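Local coordinates for putative lipoprotein (Bacteroides fragilis, PDB 3QNK) that probably binds glycans at the outer membrane as a SusD-like lipoprotein, helping to capture them for uptake, at residues A49-D52 against K53-S57; N88-F91 against E92-T96. All coordinates share one frame; numbering follows the deposited sequence.

Interaction 1: A49-D52 against K53-S57; sequences AQRD and KYRAS. With PO4 (phosphate ion), chain G.
With CG anti to the backbone N in both Arg51 (chi1 178°) and Arg55 (chi1 -178°), the two arginine chains run side by side in the same direction, and a bend at chi3 in each turns its guanidinium to the carboxylate of Asp52. Arg51 grips that carboxylate side-on: NE lies 2.9 Å from Asp52 OD1, meeting it from above the carboxylate plane, while Arg51 NH2 reaches Asp52 OD2 at 2.7 Å on its syn side. Arg55 NH2 completes the salt-bridge network at 2.7 Å from the same Asp52 OD1, nearly along its C-O axis. A phosphate ion, probably from the crystallisation liquor, also meets the edge of the Arg55 guanidinium, its O4 accepting from NH2 (3.0 Å) and NH1 (3.3 Å). At the same edge a water joins Asp52 O to Arg55 NE. On the backbone, Tyr54 N donates to Gln50 O (2.8 Å), closing the turn, and Gln50 CG touches the Tyr54 ring edge at CD2 (3.6 Å); the Gln50 amide is held by Trp271 and Asp353. Tyr54 is the N-cap of helix 55-58, stacks on Trp58 and packs against Val506 of the second subunit, while Arg51 NH1 binds Thr486 O in strand 480-488.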
# COMPACT_ATOMS: atom_id res chain seq x y z
N ALA B 49 -7.39 -17.09 -15.77
CA ALA B 49 -6.55 -17.19 -16.96
C ALA B 49 -5.07 -16.98 -16.55
O ALA B 49 -4.16 -17.24 -17.36
CB ALA B 49 -6.97 -16.15 -17.98
N GLN B 50 -4.85 -16.52 -15.27
CA GLN B 50 -3.54 -16.29 -14.66
C GLN B 50 -3.18 -17.37 -13.64
O GLN B 50 -2.24 -17.18 -12.86
CB GLN B 50 -3.46 -14.91 -13.98
CG GLN B 50 -3.31 -13.76 -14.94
CD GLN B 50 -4.58 -13.43 -15.69
OE1 GLN B 50 -5.68 -13.18 -15.11
NE2 GLN B 50 -4.44 -13.43 -17.00
N ARG B 51 -3.91 -18.52 -13.68
CA ARG B 51 -3.76 -19.66 -12.80
C ARG B 51 -2.32 -20.02 -12.65
O ARG B 51 -1.88 -20.21 -11.51
CB ARG B 51 -4.56 -20.87 -13.30
CG ARG B 51 -4.40 -22.15 -12.45
CD ARG B 51 -4.70 -23.40 -13.23
NE ARG B 51 -3.71 -23.64 -14.27
CZ ARG B 51 -3.97 -24.27 -15.41
NH1 ARG B 51 -5.20 -24.70 -15.68
NH2 ARG B 51 -3.02 -24.43 -16.32
N ASP B 52 -1.57 -20.08 -13.78
CA ASP B 52 -0.15 -20.44 -13.82
C ASP B 52 0.77 -19.24 -13.66
O ASP B 52 1.74 -19.32 -12.91
CB ASP B 52 0.19 -21.18 -15.11
CG ASP B 52 -0.60 -22.46 -15.36
OD1 ASP B 52 -0.83 -23.24 -14.38
OD2 ASP B 52 -0.97 -22.71 -16.54
N LYS B 53 0.45 -18.13 -14.35
CA LYS B 53 1.26 -16.91 -14.35
C LYS B 53 1.41 -16.30 -12.94
O LYS B 53 2.50 -15.81 -12.61
CB LYS B 53 0.67 -15.89 -15.34
CG LYS B 53 1.60 -14.73 -15.71
CD LYS B 53 0.90 -13.76 -16.67
CE LYS B 53 1.85 -13.02 -17.58
NZ LYS B 53 1.09 -12.24 -18.61
N TYR B 54 0.35 -16.30 -12.12
CA TYR B 54 0.42 -15.69 -10.77
C TYR B 54 0.10 -16.68 -9.64
O TYR B 54 -0.25 -16.25 -8.54
CB TYR B 54 -0.53 -14.48 -10.68
CG TYR B 54 -0.05 -13.29 -11.47
CD1 TYR B 54 0.81 -12.35 -10.91
CD2 TYR B 54 -0.45 -13.10 -12.79
CE1 TYR B 54 1.29 -11.27 -11.66
CE2 TYR B 54 -0.01 -12.00 -13.53
CZ TYR B 54 0.85 -11.08 -12.96
OH TYR B 54 1.28 -10.00 -13.69
N ARG B 55 0.30 -17.98 -9.90
CA ARG B 55 0.09 -19.10 -8.99
C ARG B 55 0.53 -18.82 -7.57
O ARG B 55 -0.30 -18.84 -6.67
CB ARG B 55 0.86 -20.33 -9.50
CG ARG B 55 0.66 -21.56 -8.63
CD ARG B 55 1.30 -22.77 -9.25
NE ARG B 55 0.67 -23.07 -10.52
CZ ARG B 55 -0.45 -23.76 -10.64
NH1 ARG B 55 -1.05 -24.25 -9.56
NH2 ARG B 55 -0.96 -24.00 -11.83
N ALA B 56 1.82 -18.55 -7.38
CA ALA B 56 2.44 -18.32 -6.08
C ALA B 56 2.02 -17.00 -5.46
O ALA B 56 1.86 -16.95 -4.25
CB ALA B 56 3.95 -18.38 -6.20
N SER B 57 1.86 -15.94 -6.28
CA SER B 57 1.48 -14.61 -5.80
C SER B 57 0.03 -14.51 -5.37
O SER B 57 -0.23 -13.88 -4.37
CB SER B 57 1.71 -13.55 -6.87
OG SER B 57 3.08 -13.25 -7.04
P PO4 G . -2.65 -27.42 -11.08
O1 PO4 G . -2.98 -28.07 -9.54
O2 PO4 G . -0.98 -27.68 -11.52
O3 PO4 G . -3.69 -28.22 -11.95
O4 PO4 G . -3.23 -25.91 -11.38
O HOH W 1 2.68 -22.08 -12.79

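Interaction 2: N88-F91 against E92-T96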
# COMPACT_ATOMS: atom_id res chain seq x y z
N ASN B 88 -13.30 7.75 11.53
CA ASN B 88 -13.20 8.09 12.96
C ASN B 88 -12.82 9.54 13.15
O ASN B 88 -13.29 10.17 14.11
CB ASN B 88 -12.21 7.18 13.66
CG ASN B 88 -12.64 5.74 13.74
OD1 ASN B 88 -13.83 5.42 13.70
ND2 ASN B 88 -11.67 4.84 13.88
N ARG B 89 -12.00 10.09 12.24
CA ARG B 89 -11.64 11.50 12.29
C ARG B 89 -12.84 12.35 12.03
O ARG B 89 -13.06 13.33 12.74
CB ARG B 89 -10.54 11.82 11.28
CG ARG B 89 -10.27 13.32 11.16
CD ARG B 89 -9.34 13.85 12.22
NE ARG B 89 -8.10 14.31 11.61
CZ ARG B 89 -6.89 13.87 11.92
NH1 ARG B 89 -6.74 12.94 12.86
NH2 ARG B 89 -5.83 14.35 11.30
N PHE B 90 -13.64 11.99 11.00
CA PHE B 90 -14.86 12.71 10.67
C PHE B 90 -15.72 12.81 11.94
O PHE B 90 -16.04 13.93 12.38
CB PHE B 90 -15.63 12.01 9.54
CG PHE B 90 -16.94 12.69 9.16
CD1 PHE B 90 -18.12 12.40 9.84
CD2 PHE B 90 -16.98 13.64 8.14
CE1 PHE B 90 -19.30 13.06 9.52
CE2 PHE B 90 -18.17 14.27 7.81
CZ PHE B 90 -19.32 13.96 8.48
N PHE B 91 -15.99 11.63 12.56
CA PHE B 91 -16.80 11.52 13.77
C PHE B 91 -16.26 12.38 14.93
O PHE B 91 -17.05 12.98 15.66
CB PHE B 91 -16.94 10.06 14.19
CG PHE B 91 -17.76 9.22 13.25
CD1 PHE B 91 -19.05 9.61 12.89
CD2 PHE B 91 -17.27 8.01 12.76
CE1 PHE B 91 -19.81 8.82 12.02
CE2 PHE B 91 -18.03 7.22 11.91
CZ PHE B 91 -19.30 7.62 11.54
N GLU B 92 -14.93 12.51 15.05
CA GLU B 92 -14.29 13.34 16.07
C GLU B 92 -14.48 14.83 15.83
O GLU B 92 -14.68 15.58 16.78
CB GLU B 92 -12.77 13.06 16.14
CG GLU B 92 -12.38 11.75 16.82
CD GLU B 92 -10.90 11.43 16.90
OE1 GLU B 92 -10.08 12.09 16.21
OE2 GLU B 92 -10.55 10.48 17.65
N ARG B 93 -14.37 15.27 14.57
CA ARG B 93 -14.36 16.70 14.24
C ARG B 93 -15.70 17.27 13.76
O ARG B 93 -15.83 18.50 13.73
CB ARG B 93 -13.27 16.98 13.19
CG ARG B 93 -11.86 16.50 13.56
CD ARG B 93 -10.87 17.64 13.69
NE ARG B 93 -11.30 18.59 14.71
CZ ARG B 93 -11.02 19.89 14.72
NH1 ARG B 93 -10.28 20.42 13.75
NH2 ARG B 93 -11.47 20.66 15.70
N ILE B 94 -16.70 16.42 13.42
CA ILE B 94 -18.00 16.89 12.89
C ILE B 94 -18.83 17.63 13.97
O ILE B 94 -19.58 18.54 13.60
CB ILE B 94 -18.82 15.77 12.18
CG1 ILE B 94 -19.89 16.32 11.23
CG2 ILE B 94 -19.40 14.72 13.13
CD1 ILE B 94 -19.40 17.21 10.04
N GLY B 95 -18.69 17.29 15.25
CA GLY B 95 -19.42 17.95 16.33
C GLY B 95 -19.22 19.45 16.44
O GLY B 95 -20.17 20.20 16.70
N THR B 96 -17.98 19.90 16.20
CA THR B 96 -17.56 21.30 16.22
C THR B 96 -17.91 22.03 14.89
O THR B 96 -17.73 23.25 14.81
CB THR B 96 -16.04 21.37 16.48
OG1 THR B 96 -15.33 20.56 15.53
CG2 THR B 96 -15.67 20.97 17.91
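Three backbone bonds of the i to i+4 kind continue the helical winding of helix 76-93 as far as Ile94: Glu92 N to Asn88 O, Arg93 N to Arg89 O and Ile94 N to Phe90 O, the last 2.8 Å long with the donor nearly in line with the carbonyl. Phe90 O also takes a weak bond from Arg93 N. On the buried side of this turn Ile94 lies across the ring of Phe90. Ile94 CB sits over one ring face, offset toward the rim, in a CH-pi contact 4.2 Å from the Phe90 ring centroid and 24° off the normal. Because CG1 stands anti to the backbone N (chi1 -160°), the ethyl arm runs along the outer rim of the ring, past CZ toward CE2, and Ile94 CD1 comes within 3.6 Å of Phe90 CZ. Ile94 CG2 turns back to the backbone, 3.5 Å from Phe90 O. Tyr23 and Val24 of helix 17-29 and Thr108 and Val111 of helix 101-126 pack around Phe90, and Ile94 meets Val20. Buried Asn88 is bonded through OD1 to Arg115 of helix 101-126.

Arg89, Glu92 and Arg93 form the polar side of the turn. Arg89 and Arg93 run alongside each other, touching through Arg89 CD and Arg93 CG at 3.9 Å, with their guanidinium planes 72° apart; Arg89 is salt-bridged to Glu7. Glu92 lays its CG 3.3 Å from Asn88 O, and its extended chain carries OE2 to the backbone N of Val135. Thr96 OG1 donates to Arg93 O (2.8 Å). The pattern is that of the C-terminal part of an amphipathic helix, its aromatic and aliphatic face set between two neighbouring helices, as suits the alpha-alpha superhelical packing of this SusD-family protein.

From the N terminus, the chain passes through helix 17-29 and a long loop to interaction 1, which closes the turn leading into helix 55-58; interaction 2 follows in the C-terminal part of the next helix, 76-93. The two are in series, neither nested nor crossed, and do not touch: their centres lie 43 Å apart and their nearest atoms about 29 Å. Interaction 1 joins the loop to strand 480-488 and to the second subunit, whereas interaction 2 sets this part of its helix between helices 17-29 and 101-126 and meets no other chain. Both belong to the N-terminal family region, one at its contacts with later parts of the chain, the other within its helical packing.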